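Local atomic coordinates of AceL NrdHF-1-1 Intein (Metagenome, PDB entry 6ZGQ), a protein that probably excises itself from a precursor protein and joins the flanking sequences, as a naturally split class 3 intein, crystallised here as a linked, splice-inactive variant. Residues A[12-17]-A[139-144]; A[30-35]-A[45-50]; A[78-83]-A[95-100]. All coordinates share one frame; numbering follows the deposited sequence. Where two conformers were deposited one is given.

Interaction 1: residues A[12-17]-A[139-144]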
# COMPACT_ATOMS: atom_id res chain seq x y z
N THR A 12 -4.30 9.21 0.92
CA THR A 12 -4.20 7.92 0.21
C THR A 12 -5.60 7.29 0.22
O THR A 12 -6.19 7.17 1.29
CB THR A 12 -3.19 6.99 0.90
OG1 THR A 12 -1.88 7.56 0.77
CG2 THR A 12 -3.18 5.59 0.29
N LYS A 13 -6.12 6.92 -0.96
CA LYS A 13 -7.43 6.26 -1.05
C LYS A 13 -7.26 4.75 -0.86
O LYS A 13 -6.29 4.19 -1.37
CB LYS A 13 -8.12 6.57 -2.39
CG LYS A 13 -8.70 7.97 -2.43
CD LYS A 13 -9.32 8.29 -3.77
CE LYS A 13 -9.69 9.75 -3.83
NZ LYS A 13 -10.72 10.13 -2.83
N VAL A 14 -8.17 4.14 -0.10
CA VAL A 14 -8.22 2.69 0.14
C VAL A 14 -9.44 2.16 -0.62
O VAL A 14 -10.54 2.71 -0.47
CB VAL A 14 -8.35 2.37 1.66
CG1 VAL A 14 -8.68 0.90 1.90
CG2 VAL A 14 -7.08 2.76 2.40
N THR A 15 -9.24 1.14 -1.46
CA THR A 15 -10.33 0.53 -2.23
C THR A 15 -11.20 -0.28 -1.28
O THR A 15 -10.67 -1.09 -0.52
CB THR A 15 -9.77 -0.29 -3.40
OG1 THR A 15 -9.06 0.63 -4.22
CG2 THR A 15 -10.87 -0.97 -4.22
N THR A 16 -12.51 0.01 -1.29
CA THR A 16 -13.55 -0.64 -0.47
C THR A 16 -14.60 -1.23 -1.43
O THR A 16 -14.48 -1.00 -2.64
CB THR A 16 -14.19 0.35 0.54
OG1 THR A 16 -15.19 1.15 -0.10
CG2 THR A 16 -13.15 1.26 1.17
N LYS A 17 -15.58 -1.97 -0.90
CA LYS A 17 -16.67 -2.56 -1.70
C LYS A 17 -17.51 -1.46 -2.38
O LYS A 17 -18.06 -1.70 -3.46
CB LYS A 17 -17.59 -3.47 -0.86
CG LYS A 17 -18.44 -4.43 -1.71
CD LYS A 17 -19.50 -5.20 -0.92
CE LYS A 17 -20.52 -5.83 -1.86
NZ LYS A 17 -21.50 -6.70 -1.16
N LYS A 139 -3.10 -9.12 5.77
CA LYS A 139 -1.84 -8.38 6.06
C LYS A 139 -1.45 -7.41 4.94
O LYS A 139 -0.35 -6.84 4.99
CB LYS A 139 -0.67 -9.33 6.35
CG LYS A 139 -0.87 -10.30 7.52
CD LYS A 139 0.38 -11.12 7.82
CE LYS A 139 0.76 -12.11 6.72
NZ LYS A 139 -0.18 -13.26 6.59
N SER A 140 -2.33 -7.23 3.95
CA SER A 140 -2.14 -6.24 2.86
C SER A 140 -3.50 -5.89 2.25
O SER A 140 -4.43 -6.70 2.33
CB SER A 140 -1.18 -6.78 1.80
OG SER A 140 -1.84 -7.66 0.90
N PHE A 141 -3.60 -4.68 1.67
CA PHE A 141 -4.86 -4.17 1.08
C PHE A 141 -4.56 -3.28 -0.13
O PHE A 141 -3.39 -2.95 -0.37
CB PHE A 141 -5.73 -3.46 2.13
CG PHE A 141 -5.04 -2.30 2.82
CD1 PHE A 141 -5.05 -1.04 2.25
CD2 PHE A 141 -4.39 -2.48 4.03
CE1 PHE A 141 -4.42 0.02 2.88
CE2 PHE A 141 -3.76 -1.42 4.66
CZ PHE A 141 -3.77 -0.17 4.08
N VAL A 142 -5.60 -2.94 -0.90
CA VAL A 142 -5.47 -2.23 -2.18
C VAL A 142 -5.70 -0.73 -1.94
O VAL A 142 -6.68 -0.34 -1.29
CB VAL A 142 -6.46 -2.80 -3.25
CG1 VAL A 142 -6.36 -2.07 -4.58
CG2 VAL A 142 -6.19 -4.28 -3.47
N VAL A 143 -4.77 0.09 -2.43
CA VAL A 143 -4.87 1.57 -2.41
C VAL A 143 -4.96 2.07 -3.85
O VAL A 143 -4.46 1.41 -4.77
CB VAL A 143 -3.66 2.23 -1.68
CG1 VAL A 143 -3.69 1.93 -0.18
CG2 VAL A 143 -2.33 1.80 -2.28
N THR A 144 -5.62 3.22 -4.03
CA THR A 144 -5.77 3.92 -5.32
C THR A 144 -5.04 5.27 -5.23
O THR A 144 -5.29 6.03 -4.28
CB THR A 144 -7.26 4.13 -5.63
OG1 THR A 144 -7.93 2.89 -5.37
CG2 THR A 144 -7.49 4.58 -7.07

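Interaction 2: residues A[30-35]-A[45-50]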
# COMPACT_ATOMS: atom_id res chain seq x y z
N ASP A 30 -15.94 -0.37 7.70
CA ASP A 30 -15.71 -0.35 6.24
C ASP A 30 -15.30 -1.75 5.76
O ASP A 30 -14.73 -2.52 6.53
CB ASP A 30 -14.65 0.69 5.84
CG ASP A 30 -15.19 2.10 5.83
OD1 ASP A 30 -16.21 2.33 5.16
OD2 ASP A 30 -14.60 2.96 6.50
N GLU A 31 -15.60 -2.05 4.49
CA GLU A 31 -15.27 -3.32 3.84
C GLU A 31 -14.13 -3.07 2.84
O GLU A 31 -14.39 -2.68 1.70
CB GLU A 31 -16.51 -3.88 3.13
CG GLU A 31 -17.68 -4.09 4.07
CD GLU A 31 -18.91 -4.61 3.35
OE1 GLU A 31 -19.66 -3.79 2.78
OE2 GLU A 31 -19.11 -5.84 3.36
N VAL A 32 -12.90 -3.33 3.29
CA VAL A 32 -11.67 -2.98 2.56
C VAL A 32 -11.24 -4.16 1.69
O VAL A 32 -11.29 -5.30 2.16
CB VAL A 32 -10.53 -2.62 3.56
CG1 VAL A 32 -9.20 -2.41 2.86
CG2 VAL A 32 -10.91 -1.39 4.38
N LEU A 33 -10.83 -3.87 0.45
CA LEU A 33 -10.28 -4.90 -0.45
C LEU A 33 -8.89 -5.28 0.06
O LEU A 33 -7.94 -4.48 -0.06
CB LEU A 33 -10.19 -4.39 -1.90
CG LEU A 33 -9.76 -5.42 -2.94
CD1 LEU A 33 -10.70 -6.62 -2.95
CD2 LEU A 33 -9.67 -4.80 -4.33
N GLN A 34 -8.79 -6.47 0.68
CA GLN A 34 -7.52 -7.02 1.17
C GLN A 34 -6.98 -7.99 0.13
O GLN A 34 -7.73 -8.43 -0.75
CB GLN A 34 -7.68 -7.68 2.55
CG GLN A 34 -8.42 -9.01 2.57
CD GLN A 34 -8.04 -9.84 3.76
OE1 GLN A 34 -7.81 -9.32 4.85
NE2 GLN A 34 -7.95 -11.15 3.57
N PHE A 35 -5.67 -8.25 0.22
CA PHE A 35 -4.94 -9.24 -0.58
C PHE A 35 -4.24 -10.18 0.41
O PHE A 35 -3.43 -9.72 1.23
CB PHE A 35 -3.94 -8.52 -1.50
CG PHE A 35 -3.12 -9.43 -2.39
CD1 PHE A 35 -3.69 -10.05 -3.49
CD2 PHE A 35 -1.77 -9.62 -2.14
CE1 PHE A 35 -2.93 -10.85 -4.32
CE2 PHE A 35 -1.00 -10.43 -2.96
CZ PHE A 35 -1.58 -11.05 -4.05
N THR A 45 -12.87 -7.38 3.73
CA THR A 45 -12.86 -7.67 5.17
C THR A 45 -12.89 -6.34 5.93
O THR A 45 -12.53 -5.31 5.35
CB THR A 45 -11.58 -8.42 5.60
OG1 THR A 45 -10.44 -7.64 5.21
CG2 THR A 45 -11.48 -9.81 4.96
N ASN A 46 -13.34 -6.36 7.18
CA ASN A 46 -13.31 -5.18 8.07
C ASN A 46 -11.88 -5.04 8.60
O ASN A 46 -11.25 -6.04 8.96
CB ASN A 46 -14.34 -5.30 9.19
CG ASN A 46 -15.75 -5.45 8.66
OD1 ASN A 46 -16.37 -4.49 8.21
ND2 ASN A 46 -16.26 -6.67 8.69
N PRO A 47 -11.34 -3.81 8.63
CA PRO A 47 -10.08 -3.58 9.36
C PRO A 47 -10.30 -3.90 10.84
O PRO A 47 -11.41 -3.67 11.34
CB PRO A 47 -9.79 -2.08 9.17
CG PRO A 47 -10.73 -1.60 8.11
CD PRO A 47 -11.85 -2.60 7.98
N THR A 48 -9.27 -4.42 11.51
CA THR A 48 -9.30 -4.74 12.95
C THR A 48 -8.68 -3.60 13.78
O THR A 48 -8.91 -3.53 14.98
CB THR A 48 -8.58 -6.06 13.26
OG1 THR A 48 -7.21 -5.94 12.87
CG2 THR A 48 -9.23 -7.24 12.52
N LYS A 49 -7.90 -2.72 13.14
CA LYS A 49 -7.49 -1.45 13.76
C LYS A 49 -7.13 -0.40 12.70
O LYS A 49 -6.69 -0.77 11.60
CB LYS A 49 -6.34 -1.65 14.76
CG LYS A 49 -5.08 -2.30 14.21
CD LYS A 49 -3.89 -2.16 15.16
CE LYS A 49 -4.02 -3.03 16.40
NZ LYS A 49 -3.93 -4.49 16.11
N THR A 50 -7.37 0.87 13.05
CA THR A 50 -6.94 2.05 12.29
C THR A 50 -6.00 2.85 13.20
O THR A 50 -6.19 2.81 14.43
CB THR A 50 -8.13 2.94 11.88
OG1 THR A 50 -8.73 3.46 13.07
CG2 THR A 50 -9.17 2.15 11.10

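Interaction 3: residues A[78-83]-A[95-100]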
# COMPACT_ATOMS: atom_id res chain seq x y z
N TYR A 78 5.69 -7.03 -2.24
CA TYR A 78 6.18 -7.34 -3.58
C TYR A 78 6.14 -8.86 -3.75
O TYR A 78 6.04 -9.57 -2.75
CB TYR A 78 7.59 -6.77 -3.79
CG TYR A 78 8.64 -7.28 -2.83
CD1 TYR A 78 8.82 -6.70 -1.59
CD2 TYR A 78 9.47 -8.34 -3.18
CE1 TYR A 78 9.79 -7.16 -0.71
CE2 TYR A 78 10.43 -8.82 -2.31
CZ TYR A 78 10.59 -8.22 -1.08
OH TYR A 78 11.55 -8.67 -0.21
N GLU A 79 6.17 -9.31 -5.01
CA GLU A 79 6.33 -10.72 -5.38
C GLU A 79 7.79 -10.94 -5.77
O GLU A 79 8.39 -10.07 -6.42
CB GLU A 79 5.39 -11.10 -6.54
CG GLU A 79 5.35 -12.60 -6.79
CD GLU A 79 4.41 -13.04 -7.90
OE1 GLU A 79 3.65 -12.20 -8.44
OE2 GLU A 79 4.43 -14.25 -8.23
N GLN A 80 8.36 -12.06 -5.31
CA GLN A 80 9.68 -12.56 -5.73
C GLN A 80 9.60 -14.09 -5.81
O GLN A 80 9.13 -14.73 -4.85
CB GLN A 80 10.76 -12.10 -4.75
CG GLN A 80 12.16 -12.56 -5.11
CD GLN A 80 13.18 -12.14 -4.08
OE1 GLN A 80 12.85 -11.95 -2.91
NE2 GLN A 80 14.43 -12.01 -4.50
N GLY A 81 10.06 -14.66 -6.93
CA GLY A 81 9.73 -16.05 -7.29
C GLY A 81 8.21 -16.17 -7.40
O GLY A 81 7.58 -15.32 -8.04
N GLY A 82 7.64 -17.18 -6.74
CA GLY A 82 6.19 -17.38 -6.68
C GLY A 82 5.55 -16.91 -5.38
O GLY A 82 4.34 -17.09 -5.21
N GLU A 83 6.35 -16.29 -4.50
CA GLU A 83 5.96 -15.97 -3.11
C GLU A 83 5.72 -14.47 -2.95
O GLU A 83 6.37 -13.68 -3.63
CB GLU A 83 7.07 -16.42 -2.14
CG GLU A 83 7.30 -17.93 -2.14
CD GLU A 83 7.89 -18.45 -0.84
OE1 GLU A 83 8.88 -19.21 -0.91
OE2 GLU A 83 7.37 -18.12 0.24
N SER A 95 15.22 -4.63 -7.39
CA SER A 95 15.94 -5.63 -8.19
C SER A 95 14.99 -6.14 -9.29
O SER A 95 13.76 -6.01 -9.16
CB SER A 95 16.43 -6.79 -7.32
OG SER A 95 15.37 -7.34 -6.56
N GLU A 96 15.58 -6.66 -10.38
CA GLU A 96 14.83 -7.14 -11.55
C GLU A 96 13.93 -8.34 -11.21
O GLU A 96 13.00 -8.61 -11.97
CB GLU A 96 15.81 -7.48 -12.68
CG GLU A 96 16.56 -6.25 -13.19
CD GLU A 96 17.27 -6.46 -14.51
OE1 GLU A 96 17.85 -7.55 -14.73
OE2 GLU A 96 17.27 -5.52 -15.33
N ASP A 97 14.20 -9.00 -10.07
CA ASP A 97 13.48 -10.21 -9.63
C ASP A 97 12.42 -9.92 -8.55
O ASP A 97 11.74 -10.86 -8.10
CB ASP A 97 14.47 -11.30 -9.16
CG ASP A 97 15.05 -11.05 -7.76
OD1 ASP A 97 15.25 -9.87 -7.37
OD2 ASP A 97 15.33 -12.04 -7.05
N LYS A 98 12.28 -8.64 -8.15
CA LYS A 98 11.24 -8.19 -7.20
C LYS A 98 10.23 -7.32 -7.93
O LYS A 98 10.63 -6.35 -8.59
CB LYS A 98 11.84 -7.40 -6.03
CG LYS A 98 12.64 -8.22 -5.02
CD LYS A 98 13.23 -7.33 -3.94
CE LYS A 98 14.55 -7.85 -3.41
NZ LYS A 98 15.32 -6.76 -2.76
N TYR A 99 8.94 -7.64 -7.78
CA TYR A 99 7.84 -7.03 -8.54
C TYR A 99 6.79 -6.46 -7.60
O TYR A 99 6.33 -7.18 -6.71
CB TYR A 99 7.19 -8.09 -9.44
CG TYR A 99 8.15 -8.69 -10.43
CD1 TYR A 99 8.99 -9.74 -10.08
CD2 TYR A 99 8.24 -8.19 -11.72
CE1 TYR A 99 9.89 -10.28 -10.99
CE2 TYR A 99 9.13 -8.71 -12.63
CZ TYR A 99 9.95 -9.76 -12.27
OH TYR A 99 10.83 -10.28 -13.18
N PHE A 100 6.43 -5.18 -7.80
CA PHE A 100 5.28 -4.56 -7.13
C PHE A 100 3.99 -5.03 -7.82
O PHE A 100 4.04 -5.43 -8.99
CB PHE A 100 5.39 -3.02 -7.13
CG PHE A 100 6.48 -2.49 -6.23
CD1 PHE A 100 6.46 -2.77 -4.87
CD2 PHE A 100 7.50 -1.70 -6.74
CE1 PHE A 100 7.45 -2.27 -4.03
CE2 PHE A 100 8.50 -1.22 -5.91
CZ PHE A 100 8.47 -1.49 -4.56
O HOH W 1 10.59 -13.15 -8.96

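Interaction 1: residues A[12-17]-A[139-144]
K13 and V14 pair with T144 and V143 in a short, buried antiparallel strand contact. It brings the N-terminal part of the chain against its C-terminal part in the all-beta fold shared by inteins and Hedgehog autoprocessing domains. The strands 13-15 and 140-144 splay widely, at 129° between their N-to-C directions, and only two bridges form. K13 with T144 is the hydrogen-bonded pair: T144 N donates to K13 O at 2.9 Å. The same oxygen takes a CA-H...O contact from V143 CA at 3.2 Å. V14 and V143 make the neighbouring non-hydrogen-bonded pair, and beyond them T15 N donates to V142 O at 3.0 Å.

On the face of V14 and V143, V14 crosses the F141 side chain at about a right angle and brings CG2 to 3.8 Å from CE1 of the F141 ring. T12 joins from the end of the pairing. Its CG2 stands anti to the backbone N and meets V143 CG1 at 3.7 Å, while its OG1 bonds to L9 O. V32, from strand 32-35, packs against both V14 and F141. K13 touches T144 through CB; its chain runs straight to CE, then bends at chi4 (-63°), and NZ bonds to N22 OD1.

T15 crosses T144 at about a right angle, and OG1 of T15 lies 2.8 Å from OG1 of T144. The angles are too poor for a bond between them. D20 OD1 instead bonds to T15 OG1 and, weakly, to T144 OG1. With D20 OD1 as a shared partner, the close approach of the two buried hydroxyls is consistent with both being turned to the carboxylate, whose negative charge would probably polarise them.

Interaction 2: residues A[30-35]-A[45-50]
V32 and T45 form the closing pair of a beta hairpin, the two-stranded antiparallel ribbon of strands 32-35 and 42-45, at the point where its two ends leave the ribbon. This is a hydrogen-bonded pair, made in both directions: V32 N donates to T45 O at 2.9 Å, and T45 N donates to V32 O at 3.0 Å. Just outside this pair E31 and N46 still lie close, and N46 CA points its hydrogen almost straight at the carbonyl oxygen of D30, the residue before E31, with N46 CA 3.4 Å from D30 O. P47 CD reaches the same oxygen at 3.2 Å, so the D30 carbonyl lies against CH groups of two successive residues.

P47 carries the apolar part of the contact. In the V32 conformer given here, its ring crosses the V32 side chain at about a right angle, and P47 CG rests 3.7 Å from V32 CG2. I26 touches the proline as well, while V14 of strand 13-15 packs on V32. V32 thus meets strand 13-15, while P47 leads by way of T48 into strand 49-55.

Further into the hairpin, Q34 reaches across to T45. CG of Q34 sits between the backbone N and the carbonyl carbon (chi1 72°), and the chain runs extended from there. In the T45 conformer given here, OG1 donates to Q34 OE1 at 3.1 Å, coming from above the amide carbonyl plane, with a C=O...OG1 angle near 100°. T45 CG2 lies 3.6 Å from Q34 CD. The stronger partner of Q34 OE1 is the backbone N of G138, and T45 OG1 adds to it. At the outer end, the D30 carboxylate forms a salt bridge with K21 and accepts a bond from T27 N.

Interaction 3: residues A[78-83]-A[95-100]
E79 and Y99 are the hydrogen-bonded pair of two antiparallel strands, 78-80 and 98-100, whose directions differ by 150°: E79 N donates to Y99 O at 2.7 Å and Y99 N donates to E79 O at 2.8 Å. Beyond this pair a side-chain bond joins strand residue Q80 to D97 in the turn before strand 98-104. Q80 runs out fully extended, with CG anti to the backbone N (chi1 -179°), and its NE2 donates to D97 OD2 at 2.7 Å. The bond is straight and lies in the amide plane of Q80, but it meets the carboxylate from above, the two flat groups standing nearly perpendicular at 84°. The other D97 oxygen, OD1, accepts from S95 OG, also at 2.7 Å, so both oxygens of the carboxylate are held. Nearby, a water accepts from G81 N and donates to D97 O, joining the two backbones beyond direct bonding distance.

Each strand here adjoins a tight turn. Q80 to E83 is the type II' turn of the hairpin of strands 75-80 and 83-88, with G81 taking the positive phi this turn needs, while a type I turn from S95 to K98 leads into strand 98-104. Both strands belong to the large antiparallel sheet.

On the face of Y78 and K98 the two side chains run alongside each other in the same direction. K98 CG comes within 3.5 Å of Y78 CE2, meeting the ring obliquely. The ammonium of K98 bonds to E93 O and makes a cation-pi contact with F92, whose ring also meets that of F100. The backbone oxygen E79 O lies at the edge of the Y99 ring, 3.7 Å from Y99 CD1, and the E79 carboxylate forms salt bridges with R112 and K40.

How the interactions relate
Following the chain from the N terminus, strand 13-15 comes early and pairs with strand 140-144 near the C terminus, so interaction 1 closes the longest loop, joining the two ends of the fold. The other two contacts both fall within that loop and follow one another without crossing: interaction 2 closes the hairpin of 32-35 first, and interaction 3 then ties 78-83 to 95-100. Interaction 2 touches interaction 1 directly, as S140 OG and V142 N probably bond to F35 O and L33 O. Interaction 3 lies apart, its centre about 20 Å from that of interaction 1, although both belong to the same sheet.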